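Long-range contacts in Afp1 (Serratia entomophila, PDB 6RBN), which probably builds the inner tube of the anti-feeding prophage, a contractile injection system, as a tail-tube protein of the T4 gp19 family: residues 64-69 and 137-142; 93-98 and 109-114. One frame throughout, in Å; residues are numbered along the deposited sequence.

Interaction 1: residues 64-69 and 137-142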
ATOM      1  N   ILE A  64       6.277 -14.417  49.426  1.00 66.23           N
ATOM      2  CA  ILE A  64       6.827 -13.298  48.675  1.00 66.23           C
ATOM      3  C   ILE A  64       7.773 -13.838  47.619  1.00 66.23           C
ATOM      4  O   ILE A  64       8.636 -14.668  47.916  1.00 66.23           O
ATOM      5  CB  ILE A  64       7.534 -12.317  49.624  1.00 66.23           C
ATOM      6  CG1 ILE A  64       6.508 -11.754  50.597  1.00 66.23           C
ATOM      7  CG2 ILE A  64       8.221 -11.204  48.864  1.00 66.23           C
ATOM      8  CD1 ILE A  64       7.107 -11.071  51.753  1.00 66.23           C
ATOM      9  N   THR A  65       7.609 -13.371  46.384  1.00 67.68           N
ATOM     10  CA  THR A  65       8.404 -13.814  45.250  1.00 67.68           C
ATOM     11  C   THR A  65       9.295 -12.677  44.781  1.00 67.68           C
ATOM     12  O   THR A  65       8.798 -11.612  44.406  1.00 67.68           O
ATOM     13  CB  THR A  65       7.501 -14.284  44.110  1.00 67.68           C
ATOM     14  OG1 THR A  65       6.785 -15.457  44.512  1.00 67.68           O
ATOM     15  CG2 THR A  65       8.313 -14.566  42.868  1.00 67.68           C
ATOM     16  N   LEU A  66      10.603 -12.903  44.804  1.00 65.54           N
ATOM     17  CA  LEU A  66      11.588 -11.983  44.255  1.00 65.54           C
ATOM     18  C   LEU A  66      12.313 -12.679  43.116  1.00 65.54           C
ATOM     19  O   LEU A  66      12.577 -13.881  43.188  1.00 65.54           O
ATOM     20  CB  LEU A  66      12.596 -11.545  45.317  1.00 65.54           C
ATOM     21  CG  LEU A  66      12.108 -10.740  46.517  1.00 65.54           C
ATOM     22  CD1 LEU A  66      13.240 -10.535  47.497  1.00 65.54           C
ATOM     23  CD2 LEU A  66      11.561  -9.416  46.073  1.00 65.54           C
ATOM     24  N   SER A  67      12.634 -11.938  42.061  1.00 66.38           N
ATOM     25  CA  SER A  67      13.346 -12.531  40.939  1.00 66.38           C
ATOM     26  C   SER A  67      14.351 -11.543  40.373  1.00 66.38           C
ATOM     27  O   SER A  67      14.020 -10.376  40.153  1.00 66.38           O
ATOM     28  CB  SER A  67      12.381 -12.986  39.843  1.00 66.38           C
ATOM     29  OG  SER A  67      11.757 -11.882  39.231  1.00 66.38           O
ATOM     30  N   LYS A  68      15.573 -12.015  40.141  1.00 67.57           N
ATOM     31  CA  LYS A  68      16.630 -11.207  39.556  1.00 67.57           C
ATOM     32  C   LYS A  68      17.424 -12.064  38.584  1.00 67.57           C
ATOM     33  O   LYS A  68      17.211 -13.272  38.472  1.00 67.57           O
ATOM     34  CB  LYS A  68      17.556 -10.622  40.622  1.00 67.57           C
ATOM     35  CG  LYS A  68      18.375 -11.657  41.352  1.00 67.57           C
ATOM     36  CD  LYS A  68      19.317 -10.991  42.321  1.00 67.57           C
ATOM     37  CE  LYS A  68      20.404 -10.268  41.555  1.00 67.57           C
ATOM     38  NZ  LYS A  68      21.437  -9.686  42.438  1.00 67.57           N
ATOM     39  N   GLY A  69      18.362 -11.430  37.889  1.00 67.50           N
ATOM     40  CA  GLY A  69      19.159 -12.119  36.900  1.00 67.50           C
ATOM     41  C   GLY A  69      20.400 -12.764  37.480  1.00 67.50           C
ATOM     42  O   GLY A  69      20.778 -12.531  38.624  1.00 67.50           O
ATOM     43  N   ILE A 137      13.357 -16.505  43.602  1.00 66.68           N
ATOM     44  CA  ILE A 137      13.393 -16.956  44.988  1.00 66.68           C
ATOM     45  C   ILE A 137      12.055 -16.649  45.647  1.00 66.68           C
ATOM     46  O   ILE A 137      11.451 -15.599  45.397  1.00 66.68           O
ATOM     47  CB  ILE A 137      14.585 -16.316  45.741  1.00 66.68           C
ATOM     48  CG1 ILE A 137      14.727 -16.857  47.162  1.00 66.68           C
ATOM     49  CG2 ILE A 137      14.540 -14.794  45.735  1.00 66.68           C
ATOM     50  CD1 ILE A 137      16.056 -16.539  47.789  1.00 66.68           C
ATOM     51  N   THR A 138      11.556 -17.593  46.440  1.00 65.89           N
ATOM     52  CA  THR A 138      10.355 -17.380  47.228  1.00 65.89           C
ATOM     53  C   THR A 138      10.721 -17.335  48.703  1.00 65.89           C
ATOM     54  O   THR A 138      11.606 -18.058  49.162  1.00 65.89           O
ATOM     55  CB  THR A 138       9.301 -18.459  47.011  1.00 65.89           C
ATOM     56  OG1 THR A 138       9.823 -19.725  47.420  1.00 65.89           O
ATOM     57  CG2 THR A 138       8.902 -18.531  45.560  1.00 65.89           C
ATOM     58  N   LEU A 139      10.021 -16.484  49.435  1.00 65.87           N
ATOM     59  CA  LEU A 139      10.336 -16.201  50.821  1.00 65.87           C
ATOM     60  C   LEU A 139       9.110 -16.461  51.677  1.00 65.87           C
ATOM     61  O   LEU A 139       7.974 -16.261  51.241  1.00 65.87           O
ATOM     62  CB  LEU A 139      10.785 -14.754  50.991  1.00 65.87           C
ATOM     63  CG  LEU A 139      12.015 -14.311  50.202  1.00 65.87           C
ATOM     64  CD1 LEU A 139      12.184 -12.825  50.346  1.00 65.87           C
ATOM     65  CD2 LEU A 139      13.250 -15.017  50.674  1.00 65.87           C
ATOM     66  N   MET A 140       9.349 -16.919  52.898  1.00 69.18           N
ATOM     67  CA  MET A 140       8.308 -17.094  53.897  1.00 69.18           C
ATOM     68  C   MET A 140       8.495 -16.044  54.978  1.00 69.18           C
ATOM     69  O   MET A 140       9.574 -15.940  55.565  1.00 69.18           O
ATOM     70  CB  MET A 140       8.358 -18.494  54.503  1.00 69.18           C
ATOM     71  CG  MET A 140       7.294 -18.767  55.551  1.00 69.18           C
ATOM     72  SD  MET A 140       5.621 -18.871  54.905  1.00 69.18           S
ATOM     73  CE  MET A 140       5.684 -20.484  54.135  1.00 69.18           C
ATOM     74  N   ALA A 141       7.451 -15.267  55.236  1.00 69.22           N
ATOM     75  CA  ALA A 141       7.534 -14.209  56.232  1.00 69.22           C
ATOM     76  C   ALA A 141       6.412 -14.344  57.243  1.00 69.22           C
ATOM     77  O   ALA A 141       5.695 -15.346  57.244  1.00 69.22           O
ATOM     78  CB  ALA A 141       7.483 -12.844  55.562  1.00 69.22           C
ATOM     79  N   ASP A 142       6.241 -13.343  58.102  1.00 71.59           N
ATOM     80  CA  ASP A 142       5.205 -13.420  59.122  1.00 71.59           C
ATOM     81  C   ASP A 142       4.259 -12.225  59.119  1.00 71.59           C
ATOM     82  O   ASP A 142       3.088 -12.369  59.485  1.00 71.59           O
ATOM     83  CB  ASP A 142       5.849 -13.600  60.493  1.00 71.59           C
ATOM     84  CG  ASP A 142       6.955 -12.630  60.733  1.00 71.59           C
ATOM     85  OD1 ASP A 142       7.288 -11.902  59.783  1.00 71.59           O
ATOM     86  OD2 ASP A 142       7.498 -12.601  61.854  1.00 71.59           O
TER
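Two neighbouring antiparallel strands of the curled antiparallel sheet of the gp19-type tail-tube fold meet here, 64-69 running against 137-140 at an angle of 150° between their directions. Ile64 and Leu139 form one hydrogen-bonded pair: Ile64 N donates a hydrogen bond to Leu139 O at 3.1 Å, almost straight and landing on a lone pair of the carbonyl, and Leu139 N donates one to Ile64 O at 2.7 Å. Leu66 and Ile137 repeat the exchange, with both donors lying nearly along the C=O axis of their acceptors. Between these pairs sits the non-hydrogen-bonded pair Thr65-Thr138, whose side chains lie side by side and point the same way, Thr65 OG1 coming 3.9 Å from Thr138 CG2. Thr138 OG1 is hydrogen-bonded to Thr118 OG1 and Ser119 OG on strand 109-121, the strand that flanks 134-140 on its other edge, as 32-34 flanks 63-69, in the gp19-type fold. On the opposite face, Ile64, Leu66, Ile137 and Leu139 form an apolar group. There Leu66 and Leu139 cross obliquely, their CD1 methyls 3.8 Å apart, while Ile137, with CG1 anti to the backbone N (chi1 -175°), sets CG2 3.8 Å from Leu66 CB. Past the end of the strand, Ala141 CB meets Ile64 CD1 at 4.2 Å.

Interaction 2: residues 93-98 and 109-114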
ATOM      1  N   ASP A  93      15.024  -9.035  57.168  1.00 72.62           N
ATOM      2  CA  ASP A  93      13.888  -8.145  56.975  1.00 72.62           C
ATOM      3  C   ASP A  93      14.006  -7.421  55.638  1.00 72.62           C
ATOM      4  O   ASP A  93      15.047  -6.838  55.327  1.00 72.62           O
ATOM      5  CB  ASP A  93      13.773  -7.153  58.133  1.00 72.62           C
ATOM      6  CG  ASP A  93      15.091  -6.517  58.500  1.00 72.62           C
ATOM      7  OD1 ASP A  93      16.133  -6.944  57.961  1.00 72.62           O
ATOM      8  OD2 ASP A  93      15.090  -5.590  59.339  1.00 72.62           O
ATOM      9  N   ILE A  94      12.934  -7.468  54.850  1.00 70.15           N
ATOM     10  CA  ILE A  94      12.929  -6.967  53.482  1.00 70.15           C
ATOM     11  C   ILE A  94      12.175  -5.646  53.453  1.00 70.15           C
ATOM     12  O   ILE A  94      11.118  -5.513  54.078  1.00 70.15           O
ATOM     13  CB  ILE A  94      12.276  -7.984  52.525  1.00 70.15           C
ATOM     14  CG1 ILE A  94      12.822  -9.389  52.761  1.00 70.15           C
ATOM     15  CG2 ILE A  94      12.497  -7.592  51.080  1.00 70.15           C
ATOM     16  CD1 ILE A  94      14.285  -9.528  52.540  1.00 70.15           C
ATOM     17  N   MET A  95      12.711  -4.669  52.728  1.00 70.31           N
ATOM     18  CA  MET A  95      12.009  -3.420  52.473  1.00 70.31           C
ATOM     19  C   MET A  95      11.944  -3.195  50.974  1.00 70.31           C
ATOM     20  O   MET A  95      12.980  -3.166  50.308  1.00 70.31           O
ATOM     21  CB  MET A  95      12.707  -2.235  53.127  1.00 70.31           C
ATOM     22  CG  MET A  95      11.905  -0.959  53.046  1.00 70.31           C
ATOM     23  SD  MET A  95      12.866   0.454  53.582  1.00 70.31           S
ATOM     24  CE  MET A  95      13.130  -0.001  55.276  1.00 70.31           C
ATOM     25  N   ILE A  96      10.738  -3.027  50.444  1.00 67.74           N
ATOM     26  CA  ILE A  96      10.535  -2.733  49.032  1.00 67.74           C
ATOM     27  C   ILE A  96       9.896  -1.355  48.950  1.00 67.74           C
ATOM     28  O   ILE A  96       8.747  -1.172  49.366  1.00 67.74           O
ATOM     29  CB  ILE A  96       9.673  -3.791  48.337  1.00 67.74           C
ATOM     30  CG1 ILE A  96      10.369  -5.146  48.394  1.00 67.74           C
ATOM     31  CG2 ILE A  96       9.425  -3.405  46.903  1.00 67.74           C
ATOM     32  CD1 ILE A  96       9.517  -6.287  47.935  1.00 67.74           C
ATOM     33  N   SER A  97      10.635  -0.390  48.413  1.00 68.54           N
ATOM     34  CA  SER A  97      10.259   1.015  48.453  1.00 68.54           C
ATOM     35  C   SER A  97       9.984   1.521  47.046  1.00 68.54           C
ATOM     36  O   SER A  97      10.865   1.455  46.188  1.00 68.54           O
ATOM     37  CB  SER A  97      11.380   1.851  49.073  1.00 68.54           C
ATOM     38  OG  SER A  97      11.701   1.418  50.377  1.00 68.54           O
ATOM     39  N   LEU A  98       8.781   2.044  46.815  1.00 69.11           N
ATOM     40  CA  LEU A  98       8.531   2.805  45.595  1.00 69.11           C
ATOM     41  C   LEU A  98       9.319   4.103  45.652  1.00 69.11           C
ATOM     42  O   LEU A  98       9.217   4.860  46.621  1.00 69.11           O
ATOM     43  CB  LEU A  98       7.043   3.081  45.410  1.00 69.11           C
ATOM     44  CG  LEU A  98       6.204   1.882  44.982  1.00 69.11           C
ATOM     45  CD1 LEU A  98       4.745   2.249  44.938  1.00 69.11           C
ATOM     46  CD2 LEU A  98       6.666   1.417  43.628  1.00 69.11           C
ATOM     47  N   SER A 109       6.693   2.591  50.967  1.00 67.58           N
ATOM     48  CA  SER A 109       7.483   1.380  51.107  1.00 67.58           C
ATOM     49  C   SER A 109       6.694   0.296  51.824  1.00 67.58           C
ATOM     50  O   SER A 109       5.766   0.565  52.586  1.00 67.58           O
ATOM     51  CB  SER A 109       8.793   1.650  51.848  1.00 67.58           C
ATOM     52  OG  SER A 109       8.565   1.999  53.188  1.00 67.58           O
ATOM     53  N   TRP A 110       7.085  -0.946  51.551  1.00 66.40           N
ATOM     54  CA  TRP A 110       6.496  -2.145  52.136  1.00 66.40           C
ATOM     55  C   TRP A 110       7.552  -2.839  52.979  1.00 66.40           C
ATOM     56  O   TRP A 110       8.626  -3.173  52.475  1.00 66.40           O
ATOM     57  CB  TRP A 110       5.990  -3.087  51.045  1.00 66.40           C
ATOM     58  CG  TRP A 110       4.694  -2.703  50.432  1.00 66.40           C
ATOM     59  CD1 TRP A 110       3.475  -3.222  50.721  1.00 66.40           C
ATOM     60  CD2 TRP A 110       4.474  -1.689  49.449  1.00 66.40           C
ATOM     61  NE1 TRP A 110       2.507  -2.612  49.969  1.00 66.40           N
ATOM     62  CE2 TRP A 110       3.096  -1.663  49.179  1.00 66.40           C
ATOM     63  CE3 TRP A 110       5.308  -0.805  48.763  1.00 66.40           C
ATOM     64  CZ2 TRP A 110       2.534  -0.790  48.257  1.00 66.40           C
ATOM     65  CZ3 TRP A 110       4.751   0.058  47.851  1.00 66.40           C
ATOM     66  CH2 TRP A 110       3.376   0.062  47.604  1.00 66.40           C
ATOM     67  N   ASN A 111       7.248  -3.058  54.252  1.00 67.23           N
ATOM     68  CA  ASN A 111       8.177  -3.690  55.174  1.00 67.23           C
ATOM     69  C   ASN A 111       7.795  -5.144  55.396  1.00 67.23           C
ATOM     70  O   ASN A 111       6.615  -5.481  55.502  1.00 67.23           O
ATOM     71  CB  ASN A 111       8.204  -2.955  56.511  1.00 67.23           C
ATOM     72  CG  ASN A 111       8.692  -1.541  56.378  1.00 67.23           C
ATOM     73  OD1 ASN A 111       7.958  -0.593  56.634  1.00 67.23           O
ATOM     74  ND2 ASN A 111       9.940  -1.386  55.968  1.00 67.23           N
ATOM     75  N   VAL A 112       8.809  -6.003  55.465  1.00 67.87           N
ATOM     76  CA  VAL A 112       8.648  -7.439  55.656  1.00 67.87           C
ATOM     77  C   VAL A 112       9.509  -7.838  56.846  1.00 67.87           C
ATOM     78  O   VAL A 112      10.683  -7.468  56.909  1.00 67.87           O
ATOM     79  CB  VAL A 112       9.056  -8.212  54.391  1.00 67.87           C
ATOM     80  CG1 VAL A 112       9.042  -9.681  54.633  1.00 67.87           C
ATOM     81  CG2 VAL A 112       8.143  -7.859  53.235  1.00 67.87           C
ATOM     82  N   SER A 113       8.931  -8.572  57.797  1.00 69.22           N
ATOM     83  CA  SER A 113       9.541  -8.661  59.120  1.00 69.22           C
ATOM     84  C   SER A 113      10.637  -9.721  59.204  1.00 69.22           C
ATOM     85  O   SER A 113      11.799  -9.400  59.468  1.00 69.22           O
ATOM     86  CB  SER A 113       8.464  -8.924  60.166  1.00 69.22           C
ATOM     87  OG  SER A 113       9.027  -9.049  61.456  1.00 69.22           O
ATOM     88  N   ASN A 114      10.293 -10.993  59.011  1.00 68.31           N
ATOM     89  CA  ASN A 114      11.269 -12.080  59.154  1.00 68.31           C
ATOM     90  C   ASN A 114      11.134 -13.002  57.950  1.00 68.31           C
ATOM     91  O   ASN A 114      10.368 -13.967  57.981  1.00 68.31           O
ATOM     92  CB  ASN A 114      11.080 -12.843  60.456  1.00 68.31           C
ATOM     93  CG  ASN A 114      11.542 -12.067  61.660  1.00 68.31           C
ATOM     94  OD1 ASN A 114      12.578 -11.408  61.628  1.00 68.31           O
ATOM     95  ND2 ASN A 114      10.782 -12.151  62.742  1.00 68.31           N
TER
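Strands 93-98 and 109-112 run almost exactly antiparallel, 173° between their directions, with axes approaching to 4.5 Å. The pair Ile96-Trp110 is well formed: Ile96 N donates a hydrogen bond to Trp110 O at 2.9 Å, close to straight and in the carbonyl plane, and Trp110 N donates one to Ile96 O at 2.8 Å from above the Ile96 carbonyl plane. Toward the corner at Ser113 the pair Ile94-Val112 is loose; Ile94 CB lies 3.7 Å from Val112 CB. On the same face the Trp110 indole receives Leu98 at its edge, CD1 standing 3.6 Å from CZ3 in the ring plane, and Phe125 of a neighbouring subunit meets the ring edge-to-face. The other face carries Met95 and Asn111 side by side, with Met95 CE, brought round by the bend at chi3 (-64°), 3.5 Å from Asn111 ND2. Ser97 OG approaches Ser109 CB at 3.3 Å. Met95 and Asn111 also pack on Ala285 of an Afp2 chain, probably the sheath protein. The chemistry thus divides by partner: apolar Ile96, Leu98 and Trp110 lie against Phe125 of the neighbouring subunit, while the Met95 thioether and the Asn111 amide pack on Afp2.

In the fold
Interaction 2 is nested within the loop of chain that interaction 1 closes, and their centres lie 12 Å apart. Strand 109-121 joins them: its first part pairs with 92-99, then the chain turns a corner at Ser113 and Asn114 and its later part runs beside 134-140. Around this corner the two contacts touch directly. Val112 of interaction 2 touches interaction 1, CG1 lying 3.6 Å from Ala141 CB and CG2 3.7 Å from Ile64 CD1, while Asp142 OD1 probably accepts a hydrogen bond from Asn114 N at 3.2 Å. Both contacts also reach other subunits, Met140 of interaction 1 packing on Thr42 of a neighbouring copy.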